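PDB 4Q53: uncharacterized protein, which is of unknown function but adopts a cystatin-like fold of the NTF2 clan, in which a strongly curved sheet wraps around helices. Local coordinates for residues I9-E14 with Q18-Y23; K22-K27 with H101-D106; L30-K35 with E45-A50. All blocks are in the same frame, centred on the assembly; numbering follows the deposited sequence.

How the interactions relate
The three contacts surround one hydrophobic interior, between the helices and the curved sheet. Along the chain interaction 1 comes first, and interaction 2 opens on its closing residues K22 and Y23; interaction 3 is nested inside the long loop that interaction 2 closes. Centres of interactions 1 and 2 lie about 11 Å apart, those of 2 and 3 about 9 Å, and those of 1 and 3 about 14 Å. Strands 28-32 and 97-107 run side by side in the sheet, joining interactions 2 and 3, while L20 packs on both I103 and M48. Helices 6-14, 17-20 and 41-54 thus share the apolar filling of a cystatin-like domain.

Interaction 1. Residues I9-E14 with Q18-Y23; sequences IGAFKE and QELNKY
A11 and F12 pack against E19 and L20 in a largely van der Waals contact between two consecutive helices near the N-terminus, 6-14 and 17-20, with no hydrogen bond passing between the two segments. A11 supplies the close point. A11 CB lies 3.6 Å from the backbone N of L20, and the small methyl lets the two backbones come together, with the CA atoms of A11 and L20 5.2 Å apart. A11 CB also meets L20 CB at 3.9 Å and E19 CB at 4.0 Å, so it sits against the start of both side chains. In the cystatin-like fold, N-terminal helical structure packs over the concave side of a curved sheet; here F12 and L20 send their ends inward, where both touch M48 of helix 41-54. L20 holds CG anti to the backbone N (chi1 -178°), which carries L20 CD1 to 3.9 Å from F12 CE1, at an oblique angle to the ring. F52 meets that ring edge-to-face, and the ring of F60 also packs against it, the two planes inclined at about 35°.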
ATOM      1  N   ILE A   9      -4.873   1.941   5.623  1.00 15.57           N
ATOM      2  CA  ILE A   9      -4.112   2.957   6.319  1.00 15.82           C
ATOM      3  C   ILE A   9      -3.549   2.375   7.616  1.00 16.42           C
ATOM      4  O   ILE A   9      -2.384   2.599   7.961  1.00 16.24           O
ATOM      5  CB  ILE A   9      -4.990   4.196   6.579  1.00 17.57           C
ATOM      6  CG1 ILE A   9      -5.327   4.853   5.241  1.00 18.12           C
ATOM      7  CG2 ILE A   9      -4.304   5.180   7.505  1.00 16.71           C
ATOM      8  CD1 ILE A   9      -6.395   5.921   5.341  1.00 19.26           C
ATOM      9  N   GLY A  10      -4.379   1.644   8.354  1.00 17.02           N
ATOM     10  CA  GLY A  10      -3.935   1.041   9.597  1.00 17.14           C
ATOM     11  C   GLY A  10      -2.820   0.033   9.378  1.00 17.31           C
ATOM     12  O   GLY A  10      -1.873  -0.041  10.164  1.00 17.61           O
ATOM     13  N   ALA A  11      -2.933  -0.757   8.318  1.00 17.40           N
ATOM     14  CA  ALA A  11      -1.908  -1.739   8.003  1.00 17.71           C
ATOM     15  C   ALA A  11      -0.569  -1.073   7.731  1.00 16.56           C
ATOM     16  O   ALA A  11       0.473  -1.564   8.165  1.00 18.04           O
ATOM     17  CB  ALA A  11      -2.329  -2.577   6.819  1.00 18.07           C
ATOM     18  N   PHE A  12      -0.580   0.035   6.991  1.00 15.75           N
ATOM     19  CA  PHE A  12       0.646   0.784   6.767  1.00 15.64           C
ATOM     20  C   PHE A  12       1.169   1.409   8.050  1.00 16.33           C
ATOM     21  O   PHE A  12       2.365   1.369   8.306  1.00 17.06           O
ATOM     22  CB  PHE A  12       0.461   1.850   5.689  1.00 15.06           C
ATOM     23  CG  PHE A  12       0.719   1.346   4.298  1.00 13.97           C
ATOM     24  CD1 PHE A  12      -0.295   0.804   3.554  1.00 16.61           C
ATOM     25  CD2 PHE A  12       1.991   1.401   3.750  1.00 14.48           C
ATOM     26  CE1 PHE A  12      -0.058   0.323   2.281  1.00 17.29           C
ATOM     27  CE2 PHE A  12       2.240   0.903   2.475  1.00 14.82           C
ATOM     28  CZ  PHE A  12       1.216   0.375   1.739  1.00 16.54           C
ATOM     29  N   LYS A  13       0.281   1.974   8.866  1.00 16.38           N
ATOM     30  CA  LYS A  13       0.697   2.570  10.142  1.00 18.89           C
ATOM     31  C   LYS A  13       1.430   1.558  11.022  1.00 19.06           C
ATOM     32  O   LYS A  13       2.367   1.898  11.757  1.00 21.82           O
ATOM     33  CB  LYS A  13      -0.509   3.105  10.916  1.00 19.10           C
ATOM     34  CG  LYS A  13      -1.030   4.431  10.384  1.00 17.05           C
ATOM     35  CD  LYS A  13      -2.259   4.878  11.162  1.00 18.99           C
ATOM     36  CE  LYS A  13      -2.720   6.267  10.773  1.00 19.92           C
ATOM     37  NZ  LYS A  13      -1.818   7.346  11.278  1.00 20.29           N
ATOM     38  N   GLU A  14       1.006   0.305  10.930  1.00 19.99           N
ATOM     39  CA  GLU A  14       1.550  -0.757  11.766  1.00 22.33           C
ATOM     40  C   GLU A  14       2.617  -1.586  11.057  1.00 20.96           C
ATOM     41  O   GLU A  14       3.197  -2.484  11.657  1.00 22.95           O
ATOM     42  CB  GLU A  14       0.421  -1.680  12.207  1.00 24.67           C
ATOM     43  CG  GLU A  14      -0.722  -0.965  12.910  1.00 29.96           C
ATOM     44  CD  GLU A  14      -1.951  -1.828  13.018  1.00 36.75           C
ATOM     45  OE1 GLU A  14      -1.797  -3.055  13.192  1.00 39.11           O
ATOM     46  OE2 GLU A  14      -3.074  -1.297  12.895  1.00 40.62           O
ATOM     47  N   GLN A  18       0.283  -8.758   6.752  1.00 22.64           N
ATOM     48  CA  GLN A  18      -0.808  -9.706   6.912  1.00 25.17           C
ATOM     49  C   GLN A  18      -2.148  -8.975   6.946  1.00 23.41           C
ATOM     50  O   GLN A  18      -3.110  -9.400   6.312  1.00 25.79           O
ATOM     51  CB  GLN A  18      -0.619 -10.563   8.172  1.00 27.52           C
ATOM     52  CG  GLN A  18      -1.502 -11.804   8.214  1.00 31.79           C
ATOM     53  CD  GLN A  18      -1.146 -12.744   9.351  1.00 35.80           C
ATOM     54  OE1 GLN A  18       0.028 -12.909   9.700  1.00 38.54           O
ATOM     55  NE2 GLN A  18      -2.159 -13.366   9.938  1.00 37.54           N
ATOM     56  N   GLU A  19      -2.213  -7.865   7.670  1.00 23.26           N
ATOM     57  CA  GLU A  19      -3.427  -7.059   7.689  0.50 23.30           C
ATOM     58  C   GLU A  19      -3.679  -6.442   6.308  1.00 21.00           C
ATOM     59  O   GLU A  19      -4.814  -6.374   5.841  1.00 21.29           O
ATOM     60  CB  GLU A  19      -3.331  -5.972   8.765  0.50 25.68           C
ATOM     61  CG  GLU A  19      -3.163  -6.514  10.194  0.50 27.22           C
ATOM     62  CD  GLU A  19      -4.448  -7.076  10.787  0.50 28.92           C
ATOM     63  OE1 GLU A  19      -5.444  -7.232  10.043  0.50 29.44           O
ATOM     64  OE2 GLU A  19      -4.466  -7.361  12.004  0.50 30.95           O
ATOM     65  N   LEU A  20      -2.618  -6.003   5.643  1.00 19.78           N
ATOM     66  CA  LEU A  20      -2.770  -5.388   4.332  1.00 18.83           C
ATOM     67  C   LEU A  20      -3.373  -6.379   3.334  1.00 18.51           C
ATOM     68  O   LEU A  20      -4.151  -6.027   2.444  1.00 20.07           O
ATOM     69  CB  LEU A  20      -1.413  -4.871   3.849  1.00 18.35           C
ATOM     70  CG  LEU A  20      -1.417  -4.154   2.500  1.00 18.79           C
ATOM     71  CD1 LEU A  20      -2.257  -2.880   2.563  1.00 19.64           C
ATOM     72  CD2 LEU A  20      -0.004  -3.843   2.085  1.00 20.08           C
ATOM     73  N   ASN A  21      -3.038  -7.640   3.525  1.00 21.14           N
ATOM     74  CA  ASN A  21      -3.456  -8.703   2.621  1.00 21.95           C
ATOM     75  C   ASN A  21      -4.941  -8.878   2.264  1.00 22.00           C
ATOM     76  O   ASN A  21      -5.296  -9.624   1.490  1.00 26.44           O
ATOM     77  CB  ASN A  21      -2.877 -10.038   3.135  1.00 23.97           C
ATOM     78  CG  ASN A  21      -3.117 -11.197   2.179  1.00 24.96           C
ATOM     79  OD1 ASN A  21      -2.613 -11.205   1.062  1.00 25.11           O
ATOM     80  ND2 ASN A  21      -3.908 -12.169   2.608  1.00 26.63           N
ATOM     81  N   LYS A  22      -5.658  -8.461   3.318  0.50 22.80           N
ATOM     82  CA  LYS A  22      -7.091  -8.574   3.447  0.50 24.25           C
ATOM     83  C   LYS A  22      -7.616  -7.647   2.419  0.50 22.85           C
ATOM     84  O   LYS A  22      -8.666  -7.912   1.818  0.50 24.01           O
ATOM     85  CB  LYS A  22      -7.592  -8.083   4.812  0.50 26.94           C
ATOM     86  CG  LYS A  22      -7.397  -9.024   5.993  0.50 29.63           C
ATOM     87  CD  LYS A  22      -7.949  -8.412   7.292  0.50 31.56           C
ATOM     88  CE  LYS A  22      -9.410  -7.995   7.164  0.50 32.50           C
ATOM     89  NZ  LYS A  22      -9.943  -7.376   8.403  0.50 33.74           N
ATOM     90  N   TYR A  23      -6.900  -6.536   2.219  1.00 20.83           N
ATOM     91  CA  TYR A  23      -7.364  -5.638   1.138  1.00 20.21           C
ATOM     92  C   TYR A  23      -6.743  -5.709  -0.254  1.00 19.53           C
ATOM     93  O   TYR A  23      -7.077  -4.920  -1.121  1.00 20.11           O
ATOM     94  CB  TYR A  23      -7.206  -4.223   1.699  1.00 20.10           C
ATOM     95  CG  TYR A  23      -7.717  -4.170   3.121  1.00 19.72           C
ATOM     96  CD1 TYR A  23      -9.078  -4.155   3.373  1.00 21.92           C
ATOM     97  CD2 TYR A  23      -6.847  -4.216   4.209  1.00 19.97           C
ATOM     98  CE1 TYR A  23      -9.568  -4.131   4.666  1.00 23.77           C
ATOM     99  CE2 TYR A  23      -7.331  -4.184   5.516  1.00 22.03           C
ATOM    100  CZ  TYR A  23      -8.696  -4.160   5.730  1.00 23.03           C
ATOM    101  OH  TYR A  23      -9.196  -4.132   7.007  1.00 26.12           O
TER

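Interaction 2. Residues K22-K27 with H101-D106; sequences KYLGDK and HQIRID
L24 and I103 form the buried side of this contact, whereas K27 and H101 meet more loosely toward solvent. The run from L24 to K27 heads 109° away from that of 101-103, and it includes the corner that the chain turns at D26 and K27 before entering strand 28-32. On the inner side, methyl meets methyl: L24 CD2 lies 4.2 Å from I103 CD1. The I103 side chain starts out toward the 22-27 segment and is extended at its second torsion (chi2 178°), which brings CD1 to the leucine. Further packing encloses the pair, with L24 resting on K41 and A44 of helix 41-54 and I103 on L30 of the neighbouring strand.

The outer side is looser in its atom-to-atom contacts, although K27 and H101 cover more of each other's surface than the apolar pair does. Here the K27 carbonyl O stands 3.8 Å from H101 ND1, obliquely placed relative to the imidazole ring and too distant for a hydrogen bond. A triethylene glycol molecule, probably from the crystallisation liquor, lies about 4 Å from the H101 side chain. Backbone bonds from Y23 and G25 to I100 tie the short strand to residues just ahead of 101-106, in the long strand of this cystatin-like sheet. Across the two segments themselves, both ends therefore hold by van der Waals contact with no hydrogen bond, and the K27 carbonyl takes a weak one from R92 NH1 instead.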
ATOM      1  N   LYS A  22      -5.658  -8.461   3.318  0.50 22.80           N
ATOM      2  CA  LYS A  22      -7.091  -8.574   3.447  0.50 24.25           C
ATOM      3  C   LYS A  22      -7.616  -7.647   2.419  0.50 22.85           C
ATOM      4  O   LYS A  22      -8.666  -7.912   1.818  0.50 24.01           O
ATOM      5  CB  LYS A  22      -7.592  -8.083   4.812  0.50 26.94           C
ATOM      6  CG  LYS A  22      -7.397  -9.024   5.993  0.50 29.63           C
ATOM      7  CD  LYS A  22      -7.949  -8.412   7.292  0.50 31.56           C
ATOM      8  CE  LYS A  22      -9.410  -7.995   7.164  0.50 32.50           C
ATOM      9  NZ  LYS A  22      -9.943  -7.376   8.403  0.50 33.74           N
ATOM     10  N   TYR A  23      -6.900  -6.536   2.219  1.00 20.83           N
ATOM     11  CA  TYR A  23      -7.364  -5.638   1.138  1.00 20.21           C
ATOM     12  C   TYR A  23      -6.743  -5.709  -0.254  1.00 19.53           C
ATOM     13  O   TYR A  23      -7.077  -4.920  -1.121  1.00 20.11           O
ATOM     14  CB  TYR A  23      -7.206  -4.223   1.699  1.00 20.10           C
ATOM     15  CG  TYR A  23      -7.717  -4.170   3.121  1.00 19.72           C
ATOM     16  CD1 TYR A  23      -9.078  -4.155   3.373  1.00 21.92           C
ATOM     17  CD2 TYR A  23      -6.847  -4.216   4.209  1.00 19.97           C
ATOM     18  CE1 TYR A  23      -9.568  -4.131   4.666  1.00 23.77           C
ATOM     19  CE2 TYR A  23      -7.331  -4.184   5.516  1.00 22.03           C
ATOM     20  CZ  TYR A  23      -8.696  -4.160   5.730  1.00 23.03           C
ATOM     21  OH  TYR A  23      -9.196  -4.132   7.007  1.00 26.12           O
ATOM     22  N   LEU A  24      -5.861  -6.661  -0.475  1.00 20.04           N
ATOM     23  CA  LEU A  24      -5.182  -6.766  -1.764  1.00 19.09           C
ATOM     24  C   LEU A  24      -6.079  -7.415  -2.817  1.00 18.58           C
ATOM     25  O   LEU A  24      -6.818  -8.348  -2.516  1.00 21.40           O
ATOM     26  CB  LEU A  24      -3.879  -7.571  -1.622  1.00 19.14           C
ATOM     27  CG  LEU A  24      -2.764  -6.936  -0.779  1.00 19.89           C
ATOM     28  CD1 LEU A  24      -1.595  -7.889  -0.623  1.00 20.71           C
ATOM     29  CD2 LEU A  24      -2.308  -5.624  -1.378  1.00 20.38           C
ATOM     30  N   GLY A  25      -6.039  -6.895  -4.041  1.00 19.24           N
ATOM     31  CA  GLY A  25      -6.656  -7.550  -5.184  1.00 19.53           C
ATOM     32  C   GLY A  25      -5.925  -8.827  -5.549  1.00 20.01           C
ATOM     33  O   GLY A  25      -4.847  -9.115  -5.027  1.00 20.42           O
ATOM     34  N   ASP A  26      -6.507  -9.597  -6.456  1.00 21.53           N
ATOM     35  CA  ASP A  26      -5.899 -10.859  -6.832  1.00 22.92           C
ATOM     36  C   ASP A  26      -4.633 -10.654  -7.656  1.00 21.25           C
ATOM     37  O   ASP A  26      -3.775 -11.534  -7.710  1.00 23.69           O
ATOM     38  CB  ASP A  26      -6.913 -11.732  -7.564  1.00 24.97           C
ATOM     39  CG  ASP A  26      -8.003 -12.271  -6.637  1.00 30.68           C
ATOM     40  OD1 ASP A  26      -7.747 -12.438  -5.423  1.00 31.70           O
ATOM     41  OD2 ASP A  26      -9.119 -12.537  -7.122  1.00 34.47           O
ATOM     42  N   LYS A  27      -4.555  -9.501  -8.308  1.00 19.54           N
ATOM     43  CA  LYS A  27      -3.370  -9.058  -9.033  0.50 20.86           C
ATOM     44  C   LYS A  27      -3.076  -7.637  -8.583  1.00 19.69           C
ATOM     45  O   LYS A  27      -3.976  -6.803  -8.552  1.00 21.46           O
ATOM     46  CB  LYS A  27      -3.612  -9.063 -10.544  0.50 25.10           C
ATOM     47  CG  LYS A  27      -3.870 -10.441 -11.150  0.50 27.59           C
ATOM     48  CD  LYS A  27      -2.608 -11.293 -11.172  0.50 28.18           C
ATOM     49  CE  LYS A  27      -2.838 -12.610 -11.901  0.50 29.62           C
ATOM     50  NZ  LYS A  27      -1.613 -13.465 -11.882  0.50 29.40           N
ATOM     51  N   HIS A 101      -5.224  -2.392  -6.261  1.00 16.77           N
ATOM     52  CA  HIS A 101      -4.756  -2.813  -7.569  1.00 16.44           C
ATOM     53  C   HIS A 101      -3.321  -2.333  -7.860  1.00 14.52           C
ATOM     54  O   HIS A 101      -2.615  -2.931  -8.672  1.00 15.50           O
ATOM     55  CB  HIS A 101      -5.713  -2.263  -8.623  1.00 23.24           C
ATOM     56  CG  HIS A 101      -5.268  -2.491 -10.027  1.00 31.44           C
ATOM     57  ND1 HIS A 101      -5.077  -3.750 -10.555  1.00 35.53           N
ATOM     58  CD2 HIS A 101      -4.977  -1.617 -11.017  1.00 33.39           C
ATOM     59  CE1 HIS A 101      -4.687  -3.639 -11.813  1.00 35.80           C
ATOM     60  NE2 HIS A 101      -4.618  -2.355 -12.117  1.00 35.46           N
ATOM     61  N   GLN A 102      -2.898  -1.251  -7.215  1.00 13.25           N
ATOM     62  CA  GLN A 102      -1.534  -0.733  -7.396  1.00 13.11           C
ATOM     63  C   GLN A 102      -1.042  -0.087  -6.112  1.00 12.97           C
ATOM     64  O   GLN A 102      -1.794   0.652  -5.455  1.00 13.18           O
ATOM     65  CB  GLN A 102      -1.462   0.278  -8.559  1.00 14.57           C
ATOM     66  CG  GLN A 102      -0.066   0.844  -8.832  1.00 16.40           C
ATOM     67  CD  GLN A 102      -0.010   1.682 -10.100  1.00 21.21           C
ATOM     68  OE1 GLN A 102       0.416   2.820 -10.075  1.00 27.44           O
ATOM     69  NE2 GLN A 102      -0.396   1.091 -11.224  1.00 24.28           N
ATOM     70  N   ILE A 103       0.216  -0.370  -5.770  1.00 12.50           N
ATOM     71  CA  ILE A 103       0.921   0.317  -4.697  1.00 12.42           C
ATOM     72  C   ILE A 103       2.208   0.869  -5.278  1.00 11.32           C
ATOM     73  O   ILE A 103       3.011   0.110  -5.831  1.00 13.08           O
ATOM     74  CB  ILE A 103       1.282  -0.628  -3.528  1.00 14.78           C
ATOM     75  CG1 ILE A 103       0.020  -1.311  -2.987  1.00 16.40           C
ATOM     76  CG2 ILE A 103       2.045   0.116  -2.446  1.00 18.68           C
ATOM     77  CD1 ILE A 103       0.271  -2.297  -1.872  1.00 19.63           C
ATOM     78  N   ARG A 104       2.411   2.170  -5.126  1.00 11.31           N
ATOM     79  CA  ARG A 104       3.656   2.829  -5.474  1.00 11.11           C
ATOM     80  C   ARG A 104       4.282   3.336  -4.192  1.00 10.47           C
ATOM     81  O   ARG A 104       3.610   3.967  -3.376  1.00 11.43           O
ATOM     82  CB  ARG A 104       3.414   3.990  -6.439  1.00 12.63           C
ATOM     83  CG  ARG A 104       4.680   4.700  -6.873  1.00 16.01           C
ATOM     84  CD  ARG A 104       4.438   5.899  -7.810  1.00 17.89           C
ATOM     85  NE  ARG A 104       5.593   6.796  -7.727  1.00 23.20           N
ATOM     86  CZ  ARG A 104       5.663   7.905  -6.980  1.00 22.46           C
ATOM     87  NH1 ARG A 104       4.620   8.351  -6.272  1.00 24.49           N
ATOM     88  NH2 ARG A 104       6.790   8.591  -6.953  1.00 22.75           N
ATOM     89  N   ILE A 105       5.577   3.085  -4.034  1.00 10.91           N
ATOM     90  CA  ILE A 105       6.325   3.532  -2.868  1.00 11.48           C
ATOM     91  C   ILE A 105       7.611   4.153  -3.402  1.00 11.39           C
ATOM     92  O   ILE A 105       8.385   3.500  -4.104  1.00 13.28           O
ATOM     93  CB  ILE A 105       6.660   2.357  -1.925  1.00 13.33           C
ATOM     94  CG1 ILE A 105       5.367   1.717  -1.412  1.00 14.05           C
ATOM     95  CG2 ILE A 105       7.560   2.838  -0.773  1.00 15.27           C
ATOM     96  CD1 ILE A 105       5.569   0.517  -0.519  1.00 16.46           C
ATOM     97  N   ASP A 106       7.829   5.420  -3.087  1.00 12.04           N
ATOM     98  CA  ASP A 106       8.981   6.137  -3.598  1.00 12.92           C
ATOM     99  C   ASP A 106       9.678   6.930  -2.516  1.00 12.81           C
ATOM    100  O   ASP A 106       9.051   7.709  -1.797  1.00 12.95           O
ATOM    101  CB  ASP A 106       8.632   7.046  -4.729  1.00 18.20           C
ATOM    102  CG  ASP A 106       9.872   7.402  -5.504  1.00 25.16           C
ATOM    103  OD1 ASP A 106      10.397   6.500  -6.218  1.00 26.85           O
ATOM    104  OD2 ASP A 106      10.389   8.521  -5.334  1.00 28.33           O
TER

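Interaction 3. Residues L30-K35 with E45-A50; sequences LIIQNK and EGTMAA
Strand 30-32 and helix 45-50 run nearly parallel, at 19° with their axes 10.8 Å apart at closest approach, a spacing that side chains from both elements must bridge. L30 and I32, alternate residues of the strand, both project toward the helix and converge on T47. From L30, in one of its two conformers, the approach is tip to tip, L30 CD1 reaching to 3.6 Å from T47 CG2. I32 instead runs alongside the threonine, pointing the other way, with I32 CD1 3.7 Å from T47 CG2. T47 can offer this methyl because CG2 is anti to the backbone N and OG1 lies beside that N (chi1 -62°); the hydroxyl is hydrogen-bonded to the carbonyl O of T43, one turn earlier in the helix.

I32 CD1 has a second neighbour in the selenium of M48, a selenomethionine, at 4.1 Å, the two chains meeting at a slant. Bends at chi2 and chi3 curl the M48 chain, and this residue also touches L20 and I105. In the cystatin-like fold, helix 41-54 thereby packs on strand 28-32, the first strand of the hairpin with 35-40, whose type I' turn spans I32 to K35. With its hydroxyl engaged within its own helix, T47 acts toward the strand mainly as an apolar residue, and in the absence of any hydrogen bond across, dispersion and burial of methyl groups hold helix to sheet here.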
ATOM      1  N   LEU A  30       2.997  -3.520  -8.142  0.50 14.07           N
ATOM      2  CA  LEU A  30       3.833  -2.853  -7.162  0.50 14.22           C
ATOM      3  C   LEU A  30       4.923  -2.093  -7.880  0.50 13.05           C
ATOM      4  O   LEU A  30       5.501  -2.601  -8.843  0.50 13.90           O
ATOM      5  CB  LEU A  30       4.455  -3.879  -6.207  0.50 16.00           C
ATOM      6  CG  LEU A  30       3.444  -4.751  -5.465  0.50 16.76           C
ATOM      7  CD1 LEU A  30       4.155  -5.862  -4.716  0.50 18.50           C
ATOM      8  CD2 LEU A  30       2.599  -3.909  -4.525  0.50 17.27           C
ATOM      9  N   ILE A  31       5.181  -0.871  -7.428  1.00 12.28           N
ATOM     10  CA  ILE A  31       6.329  -0.120  -7.935  1.00 12.67           C
ATOM     11  C   ILE A  31       7.025   0.435  -6.708  1.00 12.58           C
ATOM     12  O   ILE A  31       6.561   1.397  -6.117  1.00 13.81           O
ATOM     13  CB  ILE A  31       5.949   1.015  -8.909  1.00 15.01           C
ATOM     14  CG1 ILE A  31       5.040   0.528 -10.031  1.00 16.03           C
ATOM     15  CG2 ILE A  31       7.206   1.595  -9.525  1.00 16.07           C
ATOM     16  CD1 ILE A  31       3.579   0.674  -9.749  1.00 17.40           C
ATOM     17  N   ILE A  32       8.134  -0.182  -6.318  1.00 12.89           N
ATOM     18  CA  ILE A  32       8.796   0.122  -5.068  1.00 13.32           C
ATOM     19  C   ILE A  32      10.201   0.528  -5.403  1.00 14.10           C
ATOM     20  O   ILE A  32      10.963  -0.282  -5.915  1.00 13.99           O
ATOM     21  CB  ILE A  32       8.799  -1.089  -4.126  1.00 14.99           C
ATOM     22  CG1 ILE A  32       7.362  -1.562  -3.859  1.00 17.39           C
ATOM     23  CG2 ILE A  32       9.509  -0.751  -2.847  1.00 16.36           C
ATOM     24  CD1 ILE A  32       7.244  -2.718  -2.933  1.00 19.03           C
ATOM     25  N   GLN A  33      10.570   1.773  -5.125  0.50 15.67           N
ATOM     26  CA  GLN A  33      11.882   2.272  -5.545  0.50 16.84           C
ATOM     27  C   GLN A  33      12.147   1.995  -7.022  0.50 16.74           C
ATOM     28  O   GLN A  33      13.221   1.542  -7.412  0.50 18.06           O
ATOM     29  CB  GLN A  33      13.006   1.675  -4.690  0.50 19.99           C
ATOM     30  CG  GLN A  33      13.103   2.264  -3.303  0.50 22.06           C
ATOM     31  CD  GLN A  33      13.016   3.771  -3.323  0.50 21.99           C
ATOM     32  OE1 GLN A  33      11.943   4.334  -3.106  0.50 20.51           O
ATOM     33  NE2 GLN A  33      14.133   4.441  -3.629  0.50 22.37           N
ATOM     34  N   ASN A  34      11.140   2.263  -7.835  1.00 14.48           N
ATOM     35  CA  ASN A  34      11.239   2.118  -9.284  1.00 16.05           C
ATOM     36  C   ASN A  34      11.388   0.693  -9.771  1.00 17.47           C
ATOM     37  O   ASN A  34      11.621   0.486 -10.950  1.00 23.99           O
ATOM     38  CB  ASN A  34      12.336   3.007  -9.887  1.00 17.40           C
ATOM     39  CG  ASN A  34      11.930   4.466  -9.957  1.00 17.54           C
ATOM     40  OD1 ASN A  34      10.758   4.801 -10.038  1.00 15.69           O
ATOM     41  ND2 ASN A  34      12.905   5.336  -9.923  1.00 20.39           N
ATOM     42  N   LYS A  35      11.210  -0.282  -8.886  1.00 15.81           N
ATOM     43  CA  LYS A  35      11.145  -1.681  -9.292  1.00 16.63           C
ATOM     44  C   LYS A  35       9.682  -2.084  -9.426  1.00 15.78           C
ATOM     45  O   LYS A  35       8.935  -2.080  -8.434  1.00 16.03           O
ATOM     46  CB  LYS A  35      11.843  -2.564  -8.257  1.00 18.33           C
ATOM     47  CG  LYS A  35      13.339  -2.296  -8.119  1.00 22.41           C
ATOM     48  CD  LYS A  35      14.083  -2.774  -9.377  1.00 26.31           C
ATOM     49  CE  LYS A  35      15.601  -2.694  -9.251  1.00 27.59           C
ATOM     50  NZ  LYS A  35      16.256  -3.353 -10.420  1.00 27.89           N
ATOM     51  N   GLU A  45       1.771  -9.798  -1.031  1.00 16.33           N
ATOM     52  CA  GLU A  45       1.887  -9.819   0.424  1.00 17.09           C
ATOM     53  C   GLU A  45       3.332 -10.085   0.834  1.00 17.96           C
ATOM     54  O   GLU A  45       3.835  -9.461   1.755  1.00 17.90           O
ATOM     55  CB  GLU A  45       0.927 -10.842   1.049  1.00 18.46           C
ATOM     56  CG  GLU A  45       0.834 -10.818   2.583  1.00 20.81           C
ATOM     57  CD  GLU A  45       2.032 -11.420   3.310  1.00 22.43           C
ATOM     58  OE1 GLU A  45       2.702 -12.327   2.767  1.00 24.86           O
ATOM     59  OE2 GLU A  45       2.301 -10.999   4.455  1.00 22.79           O
ATOM     60  N   GLY A  46       3.992 -11.013   0.148  1.00 18.44           N
ATOM     61  CA  GLY A  46       5.379 -11.329   0.445  1.00 19.50           C
ATOM     62  C   GLY A  46       6.319 -10.163   0.211  1.00 18.44           C
ATOM     63  O   GLY A  46       7.239  -9.897   0.999  1.00 19.55           O
ATOM     64  N   THR A  47       6.086  -9.442  -0.876  1.00 17.32           N
ATOM     65  CA  THR A  47       6.881  -8.267  -1.181  1.00 17.53           C
ATOM     66  C   THR A  47       6.677  -7.188  -0.100  1.00 16.79           C
ATOM     67  O   THR A  47       7.627  -6.561   0.355  1.00 16.40           O
ATOM     68  CB  THR A  47       6.485  -7.717  -2.554  1.00 18.50           C
ATOM     69  OG1 THR A  47       6.756  -8.709  -3.542  1.00 21.47           O
ATOM     70  CG2 THR A  47       7.245  -6.449  -2.891  1.00 18.65           C
HETATM   71  N   MSE A  48       5.432  -6.969   0.304  1.00 15.36           N
HETATM   72  CA  MSE A  48       5.153  -5.979   1.343  1.00 16.31           C
HETATM   73  C   MSE A  48       5.719  -6.421   2.697  1.00 15.87           C
HETATM   74  O   MSE A  48       6.190  -5.588   3.465  1.00 16.55           O
HETATM   75  CB  MSE A  48       3.655  -5.638   1.393  1.00 15.65           C
HETATM   76  CG  MSE A  48       3.176  -4.822   0.175  1.00 16.11           C
HETATM   77 SE   MSE A  48       4.230  -3.220  -0.153  0.75 16.74          SE
HETATM   78  CE  MSE A  48       4.141  -2.416   1.618  1.00 17.22           C
ATOM     79  N   ALA A  49       5.692  -7.724   2.988  1.00 16.81           N
ATOM     80  CA  ALA A  49       6.281  -8.226   4.225  1.00 19.47           C
ATOM     81  C   ALA A  49       7.768  -7.890   4.250  1.00 17.99           C
ATOM     82  O   ALA A  49       8.299  -7.424   5.260  1.00 20.73           O
ATOM     83  CB  ALA A  49       6.077  -9.746   4.370  1.00 20.21           C
ATOM     84  N   ALA A  50       8.446  -8.130   3.134  1.00 18.33           N
ATOM     85  CA  ALA A  50       9.875  -7.830   3.061  1.00 19.63           C
ATOM     86  C   ALA A  50      10.091  -6.318   3.197  1.00 18.66           C
ATOM     87  O   ALA A  50      11.023  -5.867   3.865  1.00 20.29           O
ATOM     88  CB  ALA A  50      10.470  -8.334   1.760  1.00 20.79           C
TER